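Uncharacterized RmlC-like cupin (PDB 3EBR) is of unknown function but adopts the cupin beta-barrel fold of the ChrR-like family and packs as an assembly of four chains. Local coordinates at residues N15-M20 / K32-D37; A49-E54 / S100-G105; R57-G62 / T91-H96; V66-G71 / I108-I113; A115-Y120 / V130-T135. One frame throughout, in Å; residues are numbered along the deposited sequence. Where two conformers were deposited one is given.

The five contacts illustrate how a cupin barrel varies its chemistry with place. Contacts 1, 3 and 4 are buried, contact 5 partly so, and contact 2 lies at the surface. Contacts 1 and 4 belong to the six-stranded sheet, contacts 3 and 5 to the five-stranded one, where strands 58-60 and 118-121 are neighbours. Contact 2 ties two crossings between the sheets and reaches contact 4 through A49 and I108. Regular strand pairing dominates contacts 3 and 4, whereas contact 1 uses a water and CH-pi packing and contact 2 joins two loops by weak bonds and a methyl-to-ring-edge contact. Contact 5 leads from strand to helix and, with contact 3, meets the fourth subunit.

Contact 1 (N15-M20 / K32-D37); sequences NDTPWM and KYFKID
T17 OG1 lies between two partners: it donates to the carbonyl of Y33, with 2.6 Å from T17 OG1 to Y33 O, and it accepts a hydrogen bond from a water. The hydroxyl oxygen is anti to the backbone N of T17 (chi1 175°), which directs it toward the strand. That same water donates to P18 O and accepts from Y33 N, 2.7 Å away, bridging loop and strand backbones. The loop leads into strand 20-21, an edge strand, within this chain, of the six-stranded sheet of this cupin barrel, and K32-D37 lies on the neighbouring strand 30-37. The latter turns a corner at F34, where F34 and K35 both face I44 of strand 42-49 in a classic beta bulge. T17 CG2 sits over one face of the F34 ring, displaced toward its rim and 4.3 Å from the ring centroid. The K32 chain bends at chi3 (-72°), bringing CE over the five-membered ring of W19 at 3.4 Å from its centroid. W19 NE1 and K32 NZ are both donors and do not bond to each other; the ammonium donates instead to G14 O. Further along, the selenium of selenomethionine M20 approaches the edge of the Y33 ring in its plane, a Met-aromatic contact with M20 SE 3.9 Å from Y33 CE2. Helix 133-146 packs against both side chains, through R139 and Y143 on M20 and S136 on Y33.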
# COMPACT_ATOMS: atom_id res chain seq x y z
N ASN A 15 3.47 -15.86 21.98
CA ASN A 15 2.74 -16.02 23.27
C ASN A 15 2.55 -14.67 24.05
O ASN A 15 2.46 -14.68 25.28
CB ASN A 15 3.30 -17.23 24.11
CG ASN A 15 4.81 -17.28 24.20
OD1 ASN A 15 5.49 -16.29 23.93
ND2 ASN A 15 5.34 -18.44 24.53
N ASP A 16 2.50 -13.53 23.33
CA ASP A 16 2.19 -12.19 23.88
C ASP A 16 0.86 -11.63 23.28
O ASP A 16 0.51 -10.46 23.50
CB ASP A 16 3.35 -11.20 23.67
CG ASP A 16 4.58 -11.53 24.50
OD1 ASP A 16 4.50 -12.29 25.50
OD2 ASP A 16 5.64 -10.97 24.16
N THR A 17 0.14 -12.48 22.55
CA THR A 17 -1.14 -12.19 21.94
C THR A 17 -1.86 -13.56 22.00
O THR A 17 -1.30 -14.56 21.54
CB THR A 17 -1.01 -11.60 20.53
OG1 THR A 17 -2.32 -11.46 19.97
CG2 THR A 17 -0.15 -12.47 19.62
N PRO A 18 -3.08 -13.62 22.59
CA PRO A 18 -3.70 -14.95 22.71
C PRO A 18 -4.39 -15.53 21.48
O PRO A 18 -4.85 -14.79 20.60
CB PRO A 18 -4.78 -14.71 23.79
CG PRO A 18 -5.17 -13.32 23.62
CD PRO A 18 -3.94 -12.57 23.17
N TRP A 19 -4.42 -16.88 21.42
CA TRP A 19 -5.16 -17.62 20.42
C TRP A 19 -6.56 -17.46 20.93
O TRP A 19 -6.77 -17.58 22.14
CB TRP A 19 -4.84 -19.11 20.34
CG TRP A 19 -3.68 -19.50 19.54
CD1 TRP A 19 -2.46 -19.91 19.98
CD2 TRP A 19 -3.64 -19.57 18.11
NE1 TRP A 19 -1.66 -20.23 18.91
CE2 TRP A 19 -2.36 -20.03 17.74
CE3 TRP A 19 -4.58 -19.29 17.09
CZ2 TRP A 19 -1.97 -20.20 16.40
CZ3 TRP A 19 -4.20 -19.46 15.76
CH2 TRP A 19 -2.90 -19.91 15.42
N MSE A 20 -7.51 -17.21 20.05
CA MSE A 20 -8.90 -17.03 20.46
C MSE A 20 -9.88 -17.54 19.41
O MSE A 20 -9.58 -17.46 18.23
CB MSE A 20 -9.16 -15.55 20.75
CG MSE A 20 -8.92 -14.58 19.57
SE MSE A 20 -9.20 -12.73 20.05
CE MSE A 20 -10.75 -12.93 20.59
N LYS A 32 -5.26 -15.46 15.92
CA LYS A 32 -4.29 -14.78 16.79
C LYS A 32 -3.99 -13.45 16.08
O LYS A 32 -3.53 -13.48 14.94
CB LYS A 32 -3.03 -15.61 17.01
CG LYS A 32 -1.95 -14.94 17.91
CD LYS A 32 -0.69 -15.77 18.12
CE LYS A 32 -0.91 -16.96 19.03
NZ LYS A 32 0.33 -17.79 19.18
N TYR A 33 -4.26 -12.33 16.74
CA TYR A 33 -4.04 -10.99 16.16
C TYR A 33 -2.66 -10.41 16.50
O TYR A 33 -2.32 -10.30 17.68
CB TYR A 33 -5.13 -10.01 16.62
CG TYR A 33 -6.49 -10.39 16.11
CD1 TYR A 33 -6.86 -10.08 14.80
CD2 TYR A 33 -7.41 -11.07 16.91
CE1 TYR A 33 -8.10 -10.43 14.31
CE2 TYR A 33 -8.67 -11.42 16.42
CZ TYR A 33 -9.00 -11.09 15.11
OH TYR A 33 -10.20 -11.43 14.58
N PHE A 34 -1.90 -10.05 15.46
CA PHE A 34 -0.57 -9.42 15.59
C PHE A 34 -0.61 -7.93 15.30
O PHE A 34 0.11 -7.17 15.95
CB PHE A 34 0.45 -10.10 14.68
CG PHE A 34 0.83 -11.48 15.13
CD1 PHE A 34 1.88 -11.66 16.02
CD2 PHE A 34 0.13 -12.59 14.68
CE1 PHE A 34 2.24 -12.92 16.45
CE2 PHE A 34 0.49 -13.86 15.11
CZ PHE A 34 1.55 -14.03 16.00
N LYS A 35 -1.39 -7.50 14.31
CA LYS A 35 -1.48 -6.09 13.96
C LYS A 35 -2.89 -5.84 13.45
O LYS A 35 -3.46 -6.71 12.82
CB LYS A 35 -0.44 -5.77 12.88
CG LYS A 35 0.14 -4.37 12.93
CD LYS A 35 1.10 -4.28 14.13
CE LYS A 35 1.72 -2.95 14.30
NZ LYS A 35 2.45 -2.92 15.61
N ILE A 36 -3.47 -4.68 13.77
CA ILE A 36 -4.81 -4.29 13.34
C ILE A 36 -4.72 -2.82 12.98
O ILE A 36 -5.00 -1.97 13.80
CB ILE A 36 -5.89 -4.56 14.44
CG1 ILE A 36 -5.96 -6.04 14.83
CG2 ILE A 36 -7.26 -4.10 13.95
CD1 ILE A 36 -7.05 -6.37 15.88
N ASP A 37 -4.29 -2.52 11.76
CA ASP A 37 -4.13 -1.13 11.28
C ASP A 37 -5.48 -0.48 10.92
O ASP A 37 -6.09 -0.86 9.92
CB ASP A 37 -3.19 -1.10 10.06
CG ASP A 37 -2.93 0.33 9.52
OD1 ASP A 37 -3.17 1.35 10.21
OD2 ASP A 37 -2.45 0.43 8.38
O HOH W 1 -5.01 -12.10 19.35

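Contact 2 (A49-E54 / S100-G105); sequences APAGME and SAYAEG
A51 and Y102 meet methyl to ring edge: A51 CB lies near the ring plane, 3.6 Å from Y102 CE1, and also touches the backbone of G105, with A51 CB 3.4 Å from G105 O. S100 turns its hydroxyl onward within its own loop. With OG anti to the backbone N (chi1 -178°), S100 OG donates to Y102 O at 2.8 Å, in the carbonyl plane and on a lone pair. G52 N adds a weak, bent bond to the same Y102 O, and S100 N makes a long, weak one to M53 O at 3.4 Å. The positive phi of G52 turns the 49-54 loop where it passes closest to A103. At the far end of the ring, Y102 OH bonds to P106 O. Both loops lead from one sheet of the barrel to the other: residues 49-54 follow strand 42-49 on the way to strand 58-60. Residues 100-105 follow strand 94-100 on the way to strand 108-115, whose I108 packs on S100 and Y102.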
# COMPACT_ATOMS: atom_id res chain seq x y z
N ALA A 49 -7.28 -23.82 11.86
CA ALA A 49 -8.55 -24.44 11.47
C ALA A 49 -8.40 -25.96 11.39
O ALA A 49 -7.43 -26.44 10.78
CB ALA A 49 -9.03 -23.88 10.15
N PRO A 50 -9.34 -26.74 12.01
CA PRO A 50 -9.21 -28.19 11.91
C PRO A 50 -9.51 -28.71 10.50
O PRO A 50 -10.21 -28.04 9.71
CB PRO A 50 -10.26 -28.69 12.91
CG PRO A 50 -11.28 -27.65 12.92
CD PRO A 50 -10.52 -26.37 12.82
N ALA A 51 -8.97 -29.90 10.21
CA ALA A 51 -9.13 -30.57 8.92
C ALA A 51 -10.59 -30.91 8.62
O ALA A 51 -11.39 -31.10 9.53
CB ALA A 51 -8.28 -31.84 8.88
N GLY A 52 -10.89 -31.01 7.33
CA GLY A 52 -12.23 -31.32 6.82
C GLY A 52 -13.32 -30.31 7.15
O GLY A 52 -14.42 -30.70 7.54
N MSE A 53 -13.01 -29.03 6.98
CA MSE A 53 -13.96 -27.96 7.28
C MSE A 53 -14.09 -26.99 6.09
O MSE A 53 -13.09 -26.39 5.68
CB MSE A 53 -13.51 -27.22 8.54
CG MSE A 53 -14.52 -26.24 9.09
SE MSE A 53 -13.92 -25.52 10.79
CE MSE A 53 -15.44 -24.28 11.12
N GLU A 54 -15.30 -26.90 5.53
CA GLU A 54 -15.62 -26.01 4.43
C GLU A 54 -16.07 -24.74 5.11
O GLU A 54 -16.99 -24.79 5.93
CB GLU A 54 -16.73 -26.56 3.54
N SER A 100 -10.53 -27.17 3.55
CA SER A 100 -9.45 -28.10 3.79
C SER A 100 -9.26 -29.00 2.58
O SER A 100 -10.23 -29.42 1.95
CB SER A 100 -9.79 -28.94 5.01
OG SER A 100 -8.75 -29.84 5.33
N ALA A 101 -7.99 -29.30 2.27
CA ALA A 101 -7.63 -30.18 1.14
C ALA A 101 -7.85 -31.67 1.43
O ALA A 101 -7.64 -32.48 0.53
CB ALA A 101 -6.17 -29.95 0.74
N TYR A 102 -8.20 -32.03 2.67
CA TYR A 102 -8.45 -33.40 3.09
C TYR A 102 -9.48 -33.46 4.22
O TYR A 102 -9.58 -32.53 5.02
CB TYR A 102 -7.14 -34.09 3.49
CG TYR A 102 -6.22 -33.23 4.35
CD1 TYR A 102 -6.49 -33.01 5.70
CD2 TYR A 102 -5.07 -32.64 3.80
CE1 TYR A 102 -5.65 -32.20 6.49
CE2 TYR A 102 -4.22 -31.84 4.58
CZ TYR A 102 -4.52 -31.63 5.92
OH TYR A 102 -3.68 -30.85 6.67
N ALA A 103 -10.25 -34.54 4.27
CA ALA A 103 -11.27 -34.75 5.32
C ALA A 103 -10.68 -34.98 6.72
O ALA A 103 -11.36 -34.73 7.72
CB ALA A 103 -12.17 -35.92 4.94
N GLU A 104 -9.43 -35.44 6.78
CA GLU A 104 -8.75 -35.73 8.03
C GLU A 104 -7.25 -35.62 7.83
O GLU A 104 -6.73 -36.03 6.79
CB GLU A 104 -9.15 -37.14 8.48
CG GLU A 104 -8.91 -38.22 7.43
CD GLU A 104 -9.57 -39.52 7.77
OE1 GLU A 104 -9.81 -39.81 8.96
OE2 GLU A 104 -9.85 -40.27 6.82
N GLY A 105 -6.57 -35.04 8.82
CA GLY A 105 -5.12 -34.84 8.75
C GLY A 105 -4.72 -33.65 9.61
O GLY A 105 -5.55 -33.19 10.41

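Contact 3 (R57-G62 / T91-H96); sequences RHHHTG and TASTRH
Strands 58-60 and 94-96 pair antiparallel in the five-stranded sheet of the cupin barrel, and H58 and H96 form a hydrogen-bonded pair there. H58 N donates to H96 O and H96 N to H58 O, each bond 3.0 Å long and nearly straight. The H58 ring also rests one face, off-centre, on the H96 carbonyl, its CG set between the backbone N and the carbonyl carbon (chi1 64°). H58, H60 and H96 start toward one face of the sheet, positions that resemble those of metal-binding histidines in many cupins, though H60 NE2 here bonds to T63 O and H96 NE2 to H78, and no metal role is implied. Toward the other face, R95 NE donates to H59 ND1 at 3.1 Å, tilted 20° from the imidazole plane. The other ring nitrogen, H59 NE2, bonds to E117 OE2 of the fourth subunit, so both nitrogens are engaged and the rotation of the ring is fixed. R57 crosses R95 obliquely, R57 NH1 lying 3.6 Å from R95 CD, and long, weak ion pairs join both guanidinium groups to D125. Before R95, S93 and T94 both face H60 in a G1 beta bulge, with T94 OG1 donating to T91 O at 2.7 Å.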
# COMPACT_ATOMS: atom_id res chain seq x y z
N ARG A 57 -18.20 -18.69 1.91
CA ARG A 57 -17.70 -17.99 0.75
C ARG A 57 -17.65 -16.52 1.14
O ARG A 57 -18.56 -16.02 1.82
CB ARG A 57 -18.59 -18.20 -0.48
CG ARG A 57 -18.00 -17.58 -1.77
CD ARG A 57 -18.69 -18.12 -3.01
NE ARG A 57 -20.14 -17.88 -2.98
CZ ARG A 57 -20.81 -16.88 -3.56
NH1 ARG A 57 -20.23 -15.95 -4.33
NH2 ARG A 57 -22.13 -16.82 -3.39
N HIS A 58 -16.56 -15.85 0.78
CA HIS A 58 -16.39 -14.45 1.08
C HIS A 58 -15.91 -13.71 -0.15
O HIS A 58 -15.23 -14.29 -0.98
CB HIS A 58 -15.39 -14.23 2.24
CG HIS A 58 -13.99 -14.67 1.95
ND1 HIS A 58 -13.49 -15.88 2.39
CD2 HIS A 58 -12.97 -14.06 1.30
CE1 HIS A 58 -12.22 -15.99 2.01
NE2 HIS A 58 -11.89 -14.91 1.34
N HIS A 59 -16.31 -12.44 -0.23
CA HIS A 59 -15.90 -11.51 -1.26
C HIS A 59 -14.96 -10.66 -0.46
O HIS A 59 -15.34 -10.26 0.65
CB HIS A 59 -17.05 -10.66 -1.76
CG HIS A 59 -16.65 -9.59 -2.73
ND1 HIS A 59 -16.80 -9.72 -4.09
CD2 HIS A 59 -16.11 -8.37 -2.53
CE1 HIS A 59 -16.38 -8.63 -4.69
NE2 HIS A 59 -15.95 -7.79 -3.77
N HIS A 60 -13.76 -10.40 -0.99
CA HIS A 60 -12.76 -9.57 -0.32
C HIS A 60 -12.48 -8.31 -1.14
O HIS A 60 -12.24 -8.39 -2.34
CB HIS A 60 -11.49 -10.37 -0.03
CG HIS A 60 -10.48 -9.58 0.74
ND1 HIS A 60 -10.78 -9.01 1.95
CD2 HIS A 60 -9.19 -9.29 0.49
CE1 HIS A 60 -9.72 -8.37 2.41
NE2 HIS A 60 -8.74 -8.54 1.55
N THR A 61 -12.49 -7.15 -0.46
CA THR A 61 -12.29 -5.84 -1.10
C THR A 61 -10.85 -5.43 -1.48
O THR A 61 -10.69 -4.65 -2.42
CB THR A 61 -12.90 -4.74 -0.20
OG1 THR A 61 -12.28 -4.76 1.09
CG2 THR A 61 -14.42 -4.95 -0.04
N GLY A 62 -9.85 -5.93 -0.76
CA GLY A 62 -8.43 -5.62 -1.04
C GLY A 62 -7.66 -6.89 -1.34
O GLY A 62 -8.18 -7.79 -1.97
N THR A 91 -6.17 -11.38 -5.04
CA THR A 91 -6.29 -10.00 -5.56
C THR A 91 -7.67 -9.39 -5.26
O THR A 91 -8.62 -10.11 -5.00
CB THR A 91 -6.00 -9.94 -7.06
OG1 THR A 91 -6.82 -10.90 -7.74
CG2 THR A 91 -4.55 -10.27 -7.33
N ALA A 92 -7.76 -8.07 -5.33
CA ALA A 92 -9.00 -7.29 -5.05
C ALA A 92 -10.31 -7.72 -5.74
O ALA A 92 -10.29 -8.26 -6.85
CB ALA A 92 -8.73 -5.81 -5.33
N SER A 93 -11.42 -7.50 -5.02
CA SER A 93 -12.81 -7.77 -5.45
C SER A 93 -13.07 -9.15 -6.08
O SER A 93 -13.69 -9.25 -7.13
CB SER A 93 -13.26 -6.64 -6.39
OG SER A 93 -13.05 -5.38 -5.76
N THR A 94 -12.56 -10.19 -5.44
CA THR A 94 -12.71 -11.57 -5.89
C THR A 94 -13.41 -12.38 -4.79
O THR A 94 -13.34 -12.01 -3.60
CB THR A 94 -11.36 -12.17 -6.27
OG1 THR A 94 -10.47 -12.07 -5.15
CG2 THR A 94 -10.77 -11.42 -7.46
N ARG A 95 -14.08 -13.46 -5.21
CA ARG A 95 -14.86 -14.35 -4.33
C ARG A 95 -14.20 -15.72 -4.18
O ARG A 95 -13.77 -16.30 -5.18
CB ARG A 95 -16.29 -14.45 -4.86
CG ARG A 95 -17.01 -13.12 -4.71
CD ARG A 95 -18.33 -13.04 -5.40
NE ARG A 95 -18.90 -11.70 -5.21
CZ ARG A 95 -20.01 -11.24 -5.80
NH1 ARG A 95 -20.76 -11.99 -6.61
NH2 ARG A 95 -20.40 -9.98 -5.53
N HIS A 96 -14.11 -16.20 -2.94
CA HIS A 96 -13.48 -17.48 -2.61
C HIS A 96 -14.14 -18.24 -1.47
O HIS A 96 -14.57 -17.62 -0.50
CB HIS A 96 -12.05 -17.23 -2.18
CG HIS A 96 -11.17 -16.74 -3.28
ND1 HIS A 96 -10.76 -15.43 -3.36
CD2 HIS A 96 -10.70 -17.36 -4.39
CE1 HIS A 96 -10.04 -15.27 -4.45
NE2 HIS A 96 -9.98 -16.42 -5.09

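Contact 4 (V66-G71 / I108-I113); sequences VYTVQG and IITFNI
Y67 and F111 exchange two backbone hydrogen bonds, Y67 N to F111 O at 2.8 Å and F111 N to Y67 O at 2.7 Å. Next along, I109 O accepts from both V69 N, 3.0 Å away, and Q70 N, which approach from the same face of its carbonyl plane, while I109 N donates to Q70 O. The Q70 and I109 side chains cross obliquely: Q70 CG, set between the backbone N and the carbonyl carbon (chi1 66°), lies 3.4 Å from I109 CG1; the Q70 amide reaches on to D107 O through NE2. On the face carrying V66, T68, T110 and N112, V66 CG1 touches N112 OD1 at 3.5 Å. That oxygen is steadied by T110 OG1, which donates to it at 3.0 Å, and T68 OG1 bonds to W73 NE1. From the other face, Y67 and F111 extend to the second subunit and stack on its F111 and Y67 respectively. V69 and Q70 facing the single I109 make a classic beta bulge, here set in the antiparallel strands of a cupin sheet.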
# COMPACT_ATOMS: atom_id res chain seq x y z
N VAL A 66 -1.26 -15.04 1.86
CA VAL A 66 -1.37 -16.18 2.76
C VAL A 66 -0.15 -17.09 2.66
O VAL A 66 0.14 -17.58 1.58
CB VAL A 66 -2.61 -17.06 2.46
CG1 VAL A 66 -2.69 -18.18 3.48
CG2 VAL A 66 -3.90 -16.26 2.49
N TYR A 67 0.57 -17.26 3.78
CA TYR A 67 1.70 -18.17 3.90
C TYR A 67 1.19 -19.33 4.77
O TYR A 67 0.80 -19.12 5.92
CB TYR A 67 2.92 -17.52 4.54
CG TYR A 67 4.00 -18.55 4.81
CD1 TYR A 67 4.76 -19.08 3.78
CD2 TYR A 67 4.25 -19.00 6.11
CE1 TYR A 67 5.75 -20.05 4.02
CE2 TYR A 67 5.23 -19.97 6.36
CZ TYR A 67 5.98 -20.48 5.32
OH TYR A 67 6.94 -21.41 5.56
N THR A 68 1.22 -20.54 4.23
CA THR A 68 0.74 -21.73 4.93
C THR A 68 1.84 -22.29 5.83
O THR A 68 2.87 -22.78 5.34
CB THR A 68 0.29 -22.79 3.92
OG1 THR A 68 -0.67 -22.18 3.04
CG2 THR A 68 -0.32 -24.01 4.61
N VAL A 69 1.62 -22.19 7.14
CA VAL A 69 2.60 -22.65 8.14
C VAL A 69 2.53 -24.18 8.17
O VAL A 69 3.58 -24.84 8.16
CB VAL A 69 2.37 -21.99 9.50
CG1 VAL A 69 3.40 -22.46 10.50
CG2 VAL A 69 2.47 -20.48 9.36
N GLN A 70 1.32 -24.73 8.23
CA GLN A 70 1.13 -26.19 8.16
C GLN A 70 -0.25 -26.54 7.64
O GLN A 70 -1.16 -25.70 7.67
CB GLN A 70 1.36 -26.91 9.50
CG GLN A 70 0.38 -26.62 10.62
CD GLN A 70 0.42 -27.72 11.68
OE1 GLN A 70 1.49 -28.17 12.08
NE2 GLN A 70 -0.75 -28.14 12.13
N GLY A 71 -0.38 -27.79 7.21
CA GLY A 71 -1.61 -28.32 6.66
C GLY A 71 -1.74 -27.96 5.20
O GLY A 71 -0.84 -27.34 4.62
N ILE A 108 -4.89 -26.89 9.84
CA ILE A 108 -4.41 -25.87 8.93
C ILE A 108 -4.07 -24.61 9.71
O ILE A 108 -4.95 -24.06 10.34
CB ILE A 108 -5.46 -25.52 7.83
CG1 ILE A 108 -5.71 -26.69 6.86
CG2 ILE A 108 -5.01 -24.31 6.99
CD1 ILE A 108 -6.42 -27.90 7.41
N ILE A 109 -2.79 -24.21 9.69
CA ILE A 109 -2.31 -22.98 10.33
C ILE A 109 -1.85 -22.12 9.17
O ILE A 109 -1.09 -22.60 8.32
CB ILE A 109 -1.13 -23.18 11.29
CG1 ILE A 109 -1.39 -24.29 12.33
CG2 ILE A 109 -0.80 -21.85 12.00
CD1 ILE A 109 -2.48 -24.00 13.29
N THR A 110 -2.30 -20.86 9.10
CA THR A 110 -1.91 -19.93 8.03
C THR A 110 -1.58 -18.55 8.56
O THR A 110 -2.27 -18.07 9.45
CB THR A 110 -3.03 -19.76 6.97
OG1 THR A 110 -4.20 -19.19 7.58
CG2 THR A 110 -3.38 -21.10 6.32
N PHE A 111 -0.53 -17.93 8.00
CA PHE A 111 -0.09 -16.58 8.34
C PHE A 111 -0.71 -15.73 7.25
O PHE A 111 -0.34 -15.89 6.09
CB PHE A 111 1.42 -16.45 8.39
CG PHE A 111 1.88 -15.04 8.63
CD1 PHE A 111 1.73 -14.46 9.88
CD2 PHE A 111 2.50 -14.30 7.62
CE1 PHE A 111 2.15 -13.17 10.12
CE2 PHE A 111 2.94 -13.00 7.86
CZ PHE A 111 2.75 -12.43 9.11
N ASN A 112 -1.60 -14.82 7.63
CA ASN A 112 -2.36 -13.99 6.72
C ASN A 112 -2.13 -12.50 6.91
O ASN A 112 -2.00 -12.06 8.04
CB ASN A 112 -3.84 -14.23 7.00
CG ASN A 112 -4.15 -15.69 7.16
OD1 ASN A 112 -3.95 -16.49 6.25
ND2 ASN A 112 -4.65 -16.05 8.34
N ILE A 113 -2.07 -11.76 5.80
CA ILE A 113 -1.92 -10.31 5.78
C ILE A 113 -3.09 -9.91 4.90
O ILE A 113 -3.01 -10.06 3.69
CB ILE A 113 -0.60 -9.82 5.24
CG1 ILE A 113 0.53 -10.39 6.09
CG2 ILE A 113 -0.57 -8.29 5.23
CD1 ILE A 113 1.84 -9.79 5.80

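Contact 5 (A115-Y120 / V130-T135); sequences AGELLY and VENWKT
Y120 meets E131 at the edge of its ring: Y120 CE2 lies 3.6 Å from E131 CG, and E131 CB also approaches in the ring plane. The E117 carboxylate is met differently, from above its plane, by the amide of N132, whose CG sits between the backbone N and the carbonyl carbon (chi1 57°); N132 ND2 donates to E117 OE2 at 3.2 Å, with the two flat groups turned 63° apart. E117 OE2 also bonds to S93 OG and H59 of the fourth subunit, so three groups grip this oxygen. L119 and V130 lie side by side on one face of the hairpin, with L119 CD2 3.3 Å from V130 CG2. The backbones pair antiparallel at L118 and E131, with L118 N donating to E131 O at 2.8 Å and E131 N to L118 O. Beyond E131, whose OE1 forms a salt bridge with R139, the chain turns into helix 133-146. T135 N donates to N132 OD1 at 2.8 Å, and N132 N returns a bond to T135 OG1, also 2.8 Å. These reciprocal bonds form a capping box with N132 as N-cap, starting the helix directly after the beta hairpin 118-121/127-131 at one edge of the five-stranded sheet.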
# COMPACT_ATOMS: atom_id res chain seq x y z
N ALA A 115 -5.71 -6.98 3.64
CA ALA A 115 -5.93 -5.56 3.44
C ALA A 115 -7.39 -5.42 3.01
O ALA A 115 -7.77 -6.03 2.04
CB ALA A 115 -5.02 -5.02 2.37
N GLY A 116 -8.19 -4.64 3.73
CA GLY A 116 -9.60 -4.42 3.41
C GLY A 116 -10.53 -5.33 4.19
O GLY A 116 -10.10 -6.05 5.10
N GLU A 117 -11.81 -5.31 3.80
CA GLU A 117 -12.85 -6.07 4.48
C GLU A 117 -13.18 -7.38 3.79
O GLU A 117 -12.97 -7.51 2.59
CB GLU A 117 -14.13 -5.25 4.55
CG GLU A 117 -13.94 -3.86 5.13
CD GLU A 117 -15.23 -3.15 5.45
OE1 GLU A 117 -16.31 -3.53 4.93
OE2 GLU A 117 -15.16 -2.19 6.22
N LEU A 118 -13.68 -8.34 4.58
CA LEU A 118 -14.12 -9.67 4.13
C LEU A 118 -15.65 -9.67 4.23
O LEU A 118 -16.18 -9.70 5.34
CB LEU A 118 -13.52 -10.78 5.00
CG LEU A 118 -12.02 -11.07 4.94
CD1 LEU A 118 -11.62 -12.03 6.05
CD2 LEU A 118 -11.65 -11.63 3.60
N LEU A 119 -16.33 -9.62 3.09
CA LEU A 119 -17.80 -9.62 3.01
C LEU A 119 -18.27 -11.07 2.80
O LEU A 119 -18.12 -11.60 1.71
CB LEU A 119 -18.27 -8.71 1.87
CG LEU A 119 -17.80 -7.25 1.91
CD1 LEU A 119 -18.21 -6.53 0.62
CD2 LEU A 119 -18.32 -6.52 3.13
N TYR A 120 -18.82 -11.69 3.85
CA TYR A 120 -19.29 -13.09 3.77
C TYR A 120 -20.63 -13.14 3.05
O TYR A 120 -21.47 -12.27 3.28
CB TYR A 120 -19.35 -13.73 5.17
CG TYR A 120 -17.96 -13.81 5.77
CD1 TYR A 120 -17.14 -14.91 5.51
CD2 TYR A 120 -17.45 -12.77 6.54
CE1 TYR A 120 -15.84 -14.98 6.03
CE2 TYR A 120 -16.17 -12.84 7.05
CZ TYR A 120 -15.36 -13.94 6.81
OH TYR A 120 -14.08 -13.99 7.34
N VAL A 130 -19.67 -9.14 7.75
CA VAL A 130 -18.52 -8.36 7.33
C VAL A 130 -17.46 -8.42 8.43
O VAL A 130 -17.80 -8.24 9.60
CB VAL A 130 -18.86 -6.89 7.08
CG1 VAL A 130 -17.61 -6.14 6.63
CG2 VAL A 130 -19.93 -6.77 6.03
N GLU A 131 -16.22 -8.72 8.05
CA GLU A 131 -15.08 -8.73 8.97
C GLU A 131 -14.10 -7.70 8.48
O GLU A 131 -13.75 -7.68 7.30
CB GLU A 131 -14.41 -10.10 9.09
CG GLU A 131 -15.17 -11.06 9.97
CD GLU A 131 -15.24 -10.60 11.41
OE1 GLU A 131 -14.18 -10.26 11.96
OE2 GLU A 131 -16.37 -10.58 11.96
N ASN A 132 -13.67 -6.84 9.41
CA ASN A 132 -12.76 -5.77 9.13
C ASN A 132 -11.90 -5.51 10.35
O ASN A 132 -11.98 -6.27 11.32
CB ASN A 132 -13.57 -4.55 8.67
CG ASN A 132 -14.62 -4.09 9.67
OD1 ASN A 132 -14.58 -4.38 10.87
ND2 ASN A 132 -15.58 -3.35 9.16
N TRP A 133 -11.10 -4.44 10.31
CA TRP A 133 -10.25 -4.09 11.45
C TRP A 133 -11.08 -3.79 12.72
O TRP A 133 -10.59 -4.05 13.82
CB TRP A 133 -9.32 -2.90 11.12
CG TRP A 133 -9.95 -1.55 11.07
CD1 TRP A 133 -10.39 -0.89 9.97
CD2 TRP A 133 -10.20 -0.70 12.19
NE1 TRP A 133 -10.91 0.33 10.34
CE2 TRP A 133 -10.80 0.47 11.70
CE3 TRP A 133 -9.97 -0.81 13.57
CZ2 TRP A 133 -11.19 1.53 12.53
CZ3 TRP A 133 -10.36 0.23 14.41
CH2 TRP A 133 -10.96 1.39 13.89
N LYS A 134 -12.27 -3.19 12.55
CA LYS A 134 -13.15 -2.85 13.68
C LYS A 134 -13.66 -4.11 14.37
O LYS A 134 -13.59 -4.21 15.59
CB LYS A 134 -14.33 -1.97 13.24
CG LYS A 134 -13.93 -0.60 12.72
CD LYS A 134 -15.13 0.26 12.36
CE LYS A 134 -14.71 1.70 12.10
NZ LYS A 134 -15.86 2.58 11.75
N THR A 135 -14.16 -5.07 13.58
CA THR A 135 -14.65 -6.36 14.11
C THR A 135 -13.48 -7.18 14.72
O THR A 135 -13.68 -7.92 15.69
CB THR A 135 -15.38 -7.20 13.05
OG1 THR A 135 -14.46 -7.52 12.01
CG2 THR A 135 -16.59 -6.45 12.47